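Local coordinates for protein MATE family efflux transporter (PDB 6IDP) that probably exports toxic compounds such as drugs across the bacterial membrane, in a conformational cycle that depends on protons, as a MATE-family transporter, at residues Val65-Ala70 with Ile95-Ile100; Pro179-Thr184 with Ala193-Ile198; Ala267-Gly272 with Gly409-Ala414; Leu368-Ala373 with Thr384-Arg389. All coordinates share one frame; numbering follows the deposited sequence.

Interaction 1: Val65-Ala70 with Ile95-Ile100. With OLC ((2R)-2,3-dihydroxypropyl (9Z)-octadec-9-enoate), chain C.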
# COMPACT_ATOMS: atom_id res chain seq x y z
N VAL A 65 -5.21 0.34 -5.78
CA VAL A 65 -4.52 1.41 -5.06
C VAL A 65 -4.34 2.61 -5.98
O VAL A 65 -4.57 3.75 -5.56
CB VAL A 65 -3.15 0.94 -4.52
CG1 VAL A 65 -2.31 2.13 -4.09
CG2 VAL A 65 -3.35 -0.01 -3.35
N GLY A 66 -3.96 2.36 -7.23
CA GLY A 66 -3.85 3.40 -8.23
C GLY A 66 -5.12 4.21 -8.41
O GLY A 66 -5.07 5.43 -8.56
N LEU A 67 -6.27 3.53 -8.39
CA LEU A 67 -7.55 4.23 -8.49
C LEU A 67 -7.88 4.96 -7.20
O LEU A 67 -8.46 6.05 -7.23
CB LEU A 67 -8.68 3.24 -8.84
CG LEU A 67 -10.09 3.84 -8.92
CD1 LEU A 67 -10.13 5.03 -9.88
CD2 LEU A 67 -11.11 2.79 -9.32
N GLY A 68 -7.51 4.37 -6.06
CA GLY A 68 -7.72 5.01 -4.77
C GLY A 68 -6.95 6.31 -4.65
O GLY A 68 -7.46 7.31 -4.12
N ILE A 69 -5.71 6.31 -5.13
CA ILE A 69 -4.88 7.50 -5.14
C ILE A 69 -5.50 8.60 -6.02
O ILE A 69 -5.54 9.76 -5.63
CB ILE A 69 -3.45 7.17 -5.63
CG1 ILE A 69 -2.73 6.27 -4.61
CG2 ILE A 69 -2.64 8.44 -5.87
CD1 ILE A 69 -1.34 5.82 -5.03
N ALA A 70 -6.00 8.21 -7.20
CA ALA A 70 -6.64 9.17 -8.11
C ALA A 70 -7.93 9.72 -7.51
O ALA A 70 -8.22 10.91 -7.62
CB ALA A 70 -6.92 8.51 -9.45
N ILE A 95 -16.88 4.43 -8.16
CA ILE A 95 -17.48 3.15 -7.80
C ILE A 95 -17.84 2.34 -9.05
O ILE A 95 -17.60 1.13 -9.10
CB ILE A 95 -18.75 3.36 -6.93
CG1 ILE A 95 -18.39 4.05 -5.62
CG2 ILE A 95 -19.42 2.03 -6.65
CD1 ILE A 95 -17.38 3.30 -4.78
N VAL A 96 -18.39 3.02 -10.05
CA VAL A 96 -18.78 2.37 -11.30
C VAL A 96 -17.56 1.92 -12.10
O VAL A 96 -17.51 0.79 -12.59
CB VAL A 96 -19.66 3.31 -12.15
CG1 VAL A 96 -19.82 2.77 -13.56
CG2 VAL A 96 -21.02 3.50 -11.49
N ILE A 97 -16.57 2.81 -12.23
CA ILE A 97 -15.32 2.50 -12.92
C ILE A 97 -14.60 1.30 -12.29
O ILE A 97 -14.18 0.38 -12.98
CB ILE A 97 -14.35 3.71 -12.91
CG1 ILE A 97 -14.88 4.81 -13.83
CG2 ILE A 97 -12.95 3.29 -13.34
CD1 ILE A 97 -15.08 4.38 -15.26
N GLY A 98 -14.47 1.34 -10.97
CA GLY A 98 -13.81 0.26 -10.25
C GLY A 98 -14.58 -1.04 -10.35
O GLY A 98 -13.99 -2.10 -10.53
N GLY A 99 -15.90 -0.95 -10.23
CA GLY A 99 -16.75 -2.13 -10.28
C GLY A 99 -16.63 -2.88 -11.59
O GLY A 99 -16.42 -4.09 -11.60
N ILE A 100 -16.75 -2.15 -12.69
CA ILE A 100 -16.67 -2.75 -14.02
C ILE A 100 -15.24 -3.15 -14.35
O ILE A 100 -15.00 -4.25 -14.85
CB ILE A 100 -17.19 -1.78 -15.09
CG1 ILE A 100 -18.64 -1.40 -14.78
CG2 ILE A 100 -17.07 -2.41 -16.47
CD1 ILE A 100 -19.18 -0.33 -15.70
C10 OLC C . -22.09 -1.96 -12.71
C9 OLC C . -22.90 -0.89 -12.77
C11 OLC C . -22.50 -3.27 -13.34
C8 OLC C . -24.24 -0.96 -13.47
C24 OLC C . -29.22 8.92 -14.20
C12 OLC C . -21.75 -4.40 -12.68
C7 OLC C . -25.12 0.17 -12.99
C13 OLC C . -20.26 -4.14 -12.78
C6 OLC C . -25.59 0.98 -14.18
C14 OLC C . -19.51 -5.19 -11.98
C5 OLC C . -24.46 1.84 -14.70
C4 OLC C . -24.29 3.06 -13.81
C3 OLC C . -24.47 4.33 -14.61
C2 OLC C . -25.91 4.79 -14.54
C21 OLC C . -26.87 8.42 -14.82
C1 OLC C . -25.96 6.29 -14.36
C22 OLC C . -28.14 9.12 -15.24
O19 OLC C . -25.04 6.87 -13.82
O25 OLC C . -30.48 9.22 -14.73
O23 OLC C . -27.88 10.50 -15.40
O20 OLC C . -27.07 7.02 -14.83
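L67 lays one methyl, CD2, against the bare backbone of G98, with CD2 3.8 Å from G98 CA. With no side chain at G98, this branched apolar group can rest directly on the helix surface, and the CA atoms of L67 and G98 come to 7.6 Å. Placing CG opposite the backbone N (chi1 178°) holds the isobutyl group out toward the facing helix instead of folding it along its own. A second, looser touch lies at the margin, where L67 CD2 is 4.4 Å from I97 CG2. Here the beta-branched methyl of I97 does the touching, while the CG1 arm turns off elsewhere. The contact is therefore a single leucine methyl set beside a glycine and an isoleucine, small in area and purely apolar, as suits a buried place inside a membrane bundle.

The other side of helix 84-111 meets lipid. A monoolein tail (OLC, chain C) runs along it, with its C13 3.8 Å from I100 CG1 and its C4 4.0 Å from V96 CG2. The same tail brings C14 to 3.3 Å from G99 O, a carbonyl that also accepts a hydrogen bond from W142 NE1.

L67 belongs to helix 54-80 and G98 to the next helix, 84-111, both in the MATE family fold. Further helices close round the pair: F149 of helix 124-156 and M237 of helix 226-259 pack on L67, L230 of helix 226-259 touches I97, and no strand takes part.

Interaction 2: Pro179-Thr184 with Ala193-Ile198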
# COMPACT_ATOMS: atom_id res chain seq x y z
N PRO A 179 -11.32 -20.21 10.41
CA PRO A 179 -11.20 -21.65 10.68
C PRO A 179 -12.51 -22.41 10.47
O PRO A 179 -12.48 -23.62 10.25
CB PRO A 179 -10.77 -21.70 12.14
CG PRO A 179 -11.38 -20.49 12.74
CD PRO A 179 -11.32 -19.43 11.67
N ILE A 180 -13.64 -21.71 10.53
CA ILE A 180 -14.94 -22.34 10.37
C ILE A 180 -15.15 -22.83 8.94
O ILE A 180 -15.64 -23.94 8.72
CB ILE A 180 -16.08 -21.37 10.74
CG1 ILE A 180 -15.96 -20.96 12.21
CG2 ILE A 180 -17.44 -22.00 10.48
CD1 ILE A 180 -17.07 -20.04 12.68
N PHE A 181 -14.78 -22.01 7.96
CA PHE A 181 -14.94 -22.39 6.56
C PHE A 181 -13.81 -23.29 6.08
O PHE A 181 -14.05 -24.23 5.32
CB PHE A 181 -15.05 -21.15 5.68
CG PHE A 181 -16.41 -20.51 5.68
CD1 PHE A 181 -17.39 -20.94 4.80
CD2 PHE A 181 -16.71 -19.50 6.57
CE1 PHE A 181 -18.64 -20.36 4.81
CE2 PHE A 181 -17.97 -18.92 6.58
CZ PHE A 181 -18.93 -19.35 5.70
N ILE A 182 -12.59 -23.01 6.53
CA ILE A 182 -11.43 -23.80 6.12
C ILE A 182 -11.48 -25.23 6.68
O ILE A 182 -11.25 -26.19 5.95
CB ILE A 182 -10.12 -23.12 6.56
CG1 ILE A 182 -9.92 -21.81 5.80
CG2 ILE A 182 -8.93 -24.04 6.31
CD1 ILE A 182 -8.78 -20.96 6.33
N PHE A 183 -11.79 -25.36 7.97
CA PHE A 183 -11.71 -26.65 8.64
C PHE A 183 -13.06 -27.28 8.95
O PHE A 183 -13.34 -28.40 8.54
CB PHE A 183 -10.90 -26.51 9.93
CG PHE A 183 -9.49 -26.05 9.71
CD1 PHE A 183 -8.68 -26.68 8.78
CD2 PHE A 183 -8.98 -24.98 10.43
CE1 PHE A 183 -7.38 -26.26 8.57
CE2 PHE A 183 -7.68 -24.56 10.23
CZ PHE A 183 -6.88 -25.20 9.30
N THR A 184 -13.90 -26.55 9.69
CA THR A 184 -15.19 -27.06 10.13
C THR A 184 -16.07 -27.46 8.94
O THR A 184 -16.84 -28.42 9.01
CB THR A 184 -15.93 -26.03 11.02
OG1 THR A 184 -15.11 -25.69 12.14
CG2 THR A 184 -17.26 -26.57 11.51
N ALA A 193 -11.01 -17.89 1.09
CA ALA A 193 -11.53 -16.89 0.17
C ALA A 193 -12.99 -16.57 0.48
O ALA A 193 -13.40 -15.41 0.41
CB ALA A 193 -11.38 -17.38 -1.26
N ILE A 194 -13.75 -17.60 0.82
CA ILE A 194 -15.15 -17.43 1.19
C ILE A 194 -15.29 -16.61 2.47
O ILE A 194 -16.16 -15.74 2.57
CB ILE A 194 -15.84 -18.80 1.38
CG1 ILE A 194 -15.84 -19.57 0.07
CG2 ILE A 194 -17.27 -18.62 1.89
CD1 ILE A 194 -16.25 -21.02 0.20
N ALA A 195 -14.42 -16.87 3.44
CA ALA A 195 -14.39 -16.09 4.67
C ALA A 195 -14.09 -14.62 4.37
O ALA A 195 -14.63 -13.72 5.02
CB ALA A 195 -13.37 -16.66 5.64
N THR A 196 -13.23 -14.38 3.39
CA THR A 196 -12.88 -13.03 2.98
C THR A 196 -14.05 -12.33 2.28
O THR A 196 -14.31 -11.14 2.52
CB THR A 196 -11.65 -13.03 2.05
OG1 THR A 196 -10.54 -13.63 2.72
CG2 THR A 196 -11.28 -11.61 1.63
N ILE A 197 -14.76 -13.05 1.42
CA ILE A 197 -15.91 -12.49 0.72
C ILE A 197 -16.97 -12.02 1.71
O ILE A 197 -17.51 -10.92 1.59
CB ILE A 197 -16.55 -13.50 -0.26
CG1 ILE A 197 -15.56 -13.89 -1.36
CG2 ILE A 197 -17.82 -12.92 -0.88
CD1 ILE A 197 -16.04 -15.02 -2.25
N ILE A 198 -17.26 -12.84 2.71
CA ILE A 198 -18.28 -12.51 3.70
C ILE A 198 -17.85 -11.32 4.55
O ILE A 198 -18.62 -10.38 4.76
CB ILE A 198 -18.60 -13.71 4.60
CG1 ILE A 198 -19.08 -14.89 3.75
CG2 ILE A 198 -19.66 -13.34 5.63
CD1 ILE A 198 -19.44 -16.11 4.55
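The F181 ring fills the gap between helix 161-184 and helix 189-213, with I194 over one face and I198 near its far end. I194 CG2 stands 4.0 Å from the ring centroid and 28° off the ring normal, a CH-pi contact in which a beta-branched methyl sits on the pi cloud. With CG1 beside the backbone N (chi1 -63°), CG2 is anti to that N, and it is this branch that lies over the ring. I198 reaches in with its outermost carbon, CD1, 3.5 Å from F181 CZ. Both isoleucines cross the phenyl group at roughly a right angle. A195 adds a looser touch, its CB 4.5 Å from F181 CD2, and its small side chain lets the CA atoms of F181 and A195 approach to 6.6 Å. The two helix segments run nearly antiparallel, at 157°, with axes 8.9 Å apart.

Away from this cluster the contact thins out. F183 and T184, at the C-terminal end of helix 161-184, are exposed and do not touch segment 193-198; F183 packs instead on F38 of helix 5-39. The helix end widens into a pi-type turn, in which P179 O accepts from both F183 N and T184 N, at 2.9 and 3.3 Å. A proline suits the kink at 179, since its nitrogen has no hydrogen to give to the preceding turn.

F185 meets the F181 ring edge-to-face. Between the two segments only apolar groups meet, which implies a fit resting on shape and dispersion, while the directional bonds of this end, F181 to L187 and I182 to G188, are made by backbone.

Interaction 3: Ala267-Gly272 with Gly409-Ala414. With OLC ((2R)-2,3-dihydroxypropyl (9Z)-octadec-9-enoate), chain L.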
# COMPACT_ATOMS: atom_id res chain seq x y z
N ALA A 267 16.65 -16.09 3.68
CA ALA A 267 15.71 -16.15 4.80
C ALA A 267 15.84 -14.92 5.71
O ALA A 267 14.84 -14.41 6.22
CB ALA A 267 15.93 -17.42 5.61
N ALA A 268 17.07 -14.46 5.92
CA ALA A 268 17.31 -13.31 6.78
C ALA A 268 16.74 -12.04 6.17
O ALA A 268 16.21 -11.18 6.87
CB ALA A 268 18.79 -13.15 7.05
N TRP A 269 16.84 -11.93 4.85
CA TRP A 269 16.32 -10.77 4.14
C TRP A 269 14.80 -10.72 4.21
O TRP A 269 14.21 -9.64 4.31
CB TRP A 269 16.78 -10.77 2.69
CG TRP A 269 16.31 -9.58 1.91
CD1 TRP A 269 15.21 -9.50 1.12
CD2 TRP A 269 16.94 -8.29 1.86
NE1 TRP A 269 15.10 -8.24 0.57
CE2 TRP A 269 16.15 -7.48 1.01
CE3 TRP A 269 18.08 -7.74 2.45
CZ2 TRP A 269 16.48 -6.15 0.74
CZ3 TRP A 269 18.40 -6.42 2.18
CH2 TRP A 269 17.60 -5.65 1.33
N ALA A 270 14.16 -11.88 4.14
CA ALA A 270 12.71 -11.96 4.24
C ALA A 270 12.24 -11.44 5.59
O ALA A 270 11.31 -10.64 5.67
CB ALA A 270 12.23 -13.38 4.01
N LEU A 271 12.90 -11.88 6.66
CA LEU A 271 12.58 -11.41 8.00
C LEU A 271 12.91 -9.92 8.14
O LEU A 271 12.17 -9.17 8.77
CB LEU A 271 13.32 -12.23 9.06
CG LEU A 271 12.87 -13.68 9.19
CD1 LEU A 271 13.82 -14.48 10.06
CD2 LEU A 271 11.45 -13.75 9.75
N GLY A 272 14.03 -9.50 7.55
CA GLY A 272 14.45 -8.11 7.60
C GLY A 272 13.48 -7.17 6.90
O GLY A 272 13.20 -6.07 7.39
N GLY A 409 27.87 -5.77 2.72
CA GLY A 409 27.97 -4.62 1.84
C GLY A 409 26.63 -4.29 1.22
O GLY A 409 26.32 -3.12 0.97
N LEU A 410 25.82 -5.32 0.99
CA LEU A 410 24.49 -5.13 0.44
C LEU A 410 23.61 -4.35 1.42
O LEU A 410 22.83 -3.49 1.01
CB LEU A 410 23.86 -6.49 0.10
CG LEU A 410 22.54 -6.51 -0.67
CD1 LEU A 410 22.50 -7.69 -1.62
CD2 LEU A 410 21.37 -6.57 0.29
N PHE A 411 23.74 -4.65 2.71
CA PHE A 411 23.00 -3.92 3.74
C PHE A 411 23.41 -2.45 3.76
O PHE A 411 22.58 -1.56 3.91
CB PHE A 411 23.20 -4.55 5.12
CG PHE A 411 22.60 -5.92 5.26
CD1 PHE A 411 21.57 -6.34 4.43
CD2 PHE A 411 23.06 -6.80 6.23
CE1 PHE A 411 21.01 -7.60 4.57
CE2 PHE A 411 22.51 -8.06 6.37
CZ PHE A 411 21.49 -8.46 5.54
N ILE A 412 24.71 -2.21 3.61
CA ILE A 412 25.24 -0.85 3.53
C ILE A 412 24.68 -0.13 2.31
O ILE A 412 24.36 1.06 2.37
CB ILE A 412 26.79 -0.84 3.47
CG1 ILE A 412 27.38 -1.48 4.72
CG2 ILE A 412 27.31 0.58 3.32
CD1 ILE A 412 27.06 -0.74 6.00
N GLY A 413 24.56 -0.86 1.21
CA GLY A 413 23.98 -0.31 -0.01
C GLY A 413 22.55 0.14 0.19
O GLY A 413 22.16 1.21 -0.28
N ALA A 414 21.77 -0.66 0.90
CA ALA A 414 20.38 -0.32 1.19
C ALA A 414 20.31 0.94 2.04
O ALA A 414 19.43 1.78 1.85
CB ALA A 414 19.68 -1.48 1.90
C18 OLC L . 32.32 0.10 2.93
C10 OLC L . 28.14 2.63 -2.76
C17 OLC L . 31.75 -1.29 2.77
C11 OLC L . 27.15 2.07 -1.76
C16 OLC L . 30.38 -1.23 2.14
C12 OLC L . 27.53 0.66 -1.38
C15 OLC L . 30.43 -0.48 0.83
C13 OLC L . 28.94 0.63 -0.81
C14 OLC L . 29.08 -0.53 0.15
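The CA atoms of W269 and F411 are the nearest pair across two helical segments, yet lie 9.6 Å apart, and long side chains bridge the distance. Both helices belong to the transmembrane bundle of the MATE fold, the first being helix 263-279 and the second the long helix 379-435.

The indole sends its six-membered ring across: chi1 -179° puts CG anti to the backbone N, and chi2 -96° turns the ring so that the benzo edge leads and NE1 trails. F411 comes from the other direction, sliding past the indole, and the two rings meet at their edges, CE3 of W269 lying 3.6 Å from CE1 of F411. Neither ring covers the face of the other. L410 adds a methyl, CD2, set obliquely to the indole and 3.5 Å from W269 CZ3, its side chain crossing that of W269 at about a right angle. Tryptophan suits this place because its reach touches two successive residues at once.

Beyond the pair, H352 of helix 343-355 packs edge-to-face with the F411 ring, and Y394, also on helix 379-435, touches W269. The opposite side of segment 409-414 meets a lipid chain (OLC, chain L); I412 touches it with CG2, 3.8 Å from its C16. Where G413 has no side chain, the tail approaches the backbone itself, its C12 3.9 Å from G413 CA.

Interaction 4: Leu368-Ala373 with Thr384-Arg389. With OLC ((2R)-2,3-dihydroxypropyl (9Z)-octadec-9-enoate), chain S.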
# COMPACT_ATOMS: atom_id res chain seq x y z
N LEU A 368 6.51 9.59 1.59
CA LEU A 368 5.67 10.75 1.89
C LEU A 368 5.59 11.68 0.69
O LEU A 368 4.51 12.15 0.33
CB LEU A 368 6.23 11.49 3.10
CG LEU A 368 5.25 11.95 4.18
CD1 LEU A 368 4.50 10.77 4.77
CD2 LEU A 368 5.99 12.72 5.26
N MET A 369 6.73 11.94 0.07
CA MET A 369 6.81 12.86 -1.06
C MET A 369 6.03 12.33 -2.27
O MET A 369 5.44 13.12 -3.01
CB MET A 369 8.27 13.13 -1.43
CG MET A 369 9.05 13.88 -0.36
SD MET A 369 8.36 15.51 0.02
CE MET A 369 7.48 15.19 1.55
N VAL A 370 6.03 11.01 -2.46
CA VAL A 370 5.26 10.40 -3.54
C VAL A 370 3.77 10.68 -3.35
O VAL A 370 3.09 11.13 -4.27
CB VAL A 370 5.48 8.87 -3.63
CG1 VAL A 370 4.42 8.22 -4.52
CG2 VAL A 370 6.87 8.57 -4.16
N SER A 371 3.27 10.41 -2.15
CA SER A 371 1.86 10.60 -1.85
C SER A 371 1.46 12.08 -1.90
O SER A 371 0.34 12.41 -2.28
CB SER A 371 1.52 10.01 -0.48
OG SER A 371 2.14 10.75 0.56
N VAL A 372 2.38 12.96 -1.50
CA VAL A 372 2.13 14.39 -1.53
C VAL A 372 2.08 14.91 -2.96
O VAL A 372 1.20 15.70 -3.31
CB VAL A 372 3.20 15.17 -0.73
CG1 VAL A 372 3.16 16.66 -1.07
CG2 VAL A 372 3.00 14.96 0.77
N ALA A 373 3.01 14.45 -3.79
CA ALA A 373 3.03 14.81 -5.21
C ALA A 373 1.73 14.42 -5.91
O ALA A 373 1.15 15.23 -6.64
CB ALA A 373 4.21 14.15 -5.89
N THR A 384 8.30 9.81 -11.07
CA THR A 384 9.73 10.06 -11.20
C THR A 384 10.47 9.74 -9.91
O THR A 384 11.52 9.10 -9.92
CB THR A 384 10.02 11.52 -11.59
OG1 THR A 384 9.42 11.81 -12.86
CG2 THR A 384 11.52 11.78 -11.68
N ILE A 385 9.90 10.18 -8.79
CA ILE A 385 10.51 9.94 -7.48
C ILE A 385 10.59 8.44 -7.19
O ILE A 385 11.64 7.94 -6.77
CB ILE A 385 9.73 10.66 -6.36
CG1 ILE A 385 9.83 12.18 -6.54
CG2 ILE A 385 10.26 10.25 -5.00
CD1 ILE A 385 9.00 12.98 -5.55
N SER A 386 9.49 7.74 -7.44
CA SER A 386 9.44 6.28 -7.28
C SER A 386 10.44 5.55 -8.18
O SER A 386 11.11 4.63 -7.73
CB SER A 386 8.03 5.77 -7.59
OG SER A 386 7.09 6.24 -6.64
N ALA A 387 10.53 5.97 -9.44
CA ALA A 387 11.44 5.33 -10.38
C ALA A 387 12.90 5.58 -10.02
O ALA A 387 13.73 4.67 -10.07
CB ALA A 387 11.15 5.80 -11.79
N LEU A 388 13.22 6.83 -9.67
CA LEU A 388 14.57 7.20 -9.28
C LEU A 388 15.03 6.42 -8.06
O LEU A 388 16.16 5.93 -8.01
CB LEU A 388 14.66 8.70 -9.00
CG LEU A 388 14.82 9.63 -10.21
CD1 LEU A 388 14.83 11.08 -9.75
CD2 LEU A 388 16.10 9.30 -10.96
N ARG A 389 14.14 6.32 -7.08
CA ARG A 389 14.41 5.58 -5.85
C ARG A 389 14.83 4.15 -6.17
O ARG A 389 15.77 3.62 -5.58
CB ARG A 389 13.17 5.57 -4.95
CG ARG A 389 13.41 4.98 -3.57
CD ARG A 389 12.98 3.52 -3.48
NE ARG A 389 13.61 2.85 -2.35
CZ ARG A 389 13.24 1.66 -1.88
NH1 ARG A 389 12.22 1.01 -2.44
NH2 ARG A 389 13.87 1.12 -0.85
C18 OLC S . 9.05 3.44 -15.36
C10 OLC S . 9.04 12.81 -16.55
C9 OLC S . 8.94 14.00 -15.93
C17 OLC S . 9.86 4.66 -15.76
C11 OLC S . 8.38 11.58 -15.98
C8 OLC S . 8.15 14.13 -14.65
C16 OLC S . 9.10 5.92 -15.40
C12 OLC S . 8.55 10.42 -16.95
C7 OLC S . 8.68 15.30 -13.84
C15 OLC S . 9.90 7.14 -15.79
C13 OLC S . 9.64 9.50 -16.46
C6 OLC S . 8.62 16.55 -14.68
C14 OLC S . 9.03 8.37 -15.67
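V370 supplies the closest approach, its CG2 standing 3.4 Å from S386 OG and 3.9 Å from I385 CG2. The methyl used is the one beside the backbone N, CG1 being anti to that N (chi1 166°). The valine and isoleucine side chains slide past each other in opposite directions, while a second, slack touch joins M369 CB to I385 CD1 at 4.2 Å. I385 thus uses both its branches, one for each neighbour. The segments run nearly antiparallel, at 156°, with their axes 9.7 Å apart.

A serine can sit against a valine methyl here because its hydroxyl is already engaged: S386 OG bonds to A382 O, one turn back in its own helix. Likewise S371 gives its OG proton to L368 O at 2.8 Å, and that oxygen also takes V372 N. On the far side of segment 384-389, T384 OG1, bonded to Y380 O, lies 3.2 Å from C8 of a lipid tail (OLC, chain S).

Helix 360-375 and helix 379-435 follow one another as a helical hairpin of the second MatE region. V310 and C314 of helix 303-330 touch M369, L290 of helix 281-299 touches V372, and A425 of helix 379-435 packs on I385.

How the interactions relate
Interactions 1 and 3 are buried, whereas interactions 2 and 4 are partly buried; interaction 2, its centre about 24 Å from that of the chain, is the most outlying. Interactions 3 and 4 share helix 379-435, and both segments of interaction 4 lie along the chain between those of interaction 3. Interactions 1, 2 and 4 each join consecutive helices, while interaction 3 links segments 137 residues apart. The chemistry shifts from methyl against glycine in interaction 1, through aromatic contacts in interactions 2 and 3, to valine beside a serine hydroxyl in interaction 4. Interactions 1 and 4 belong to the first and second MatE regions of the chain, yet their nearest atoms are about 6 Å apart.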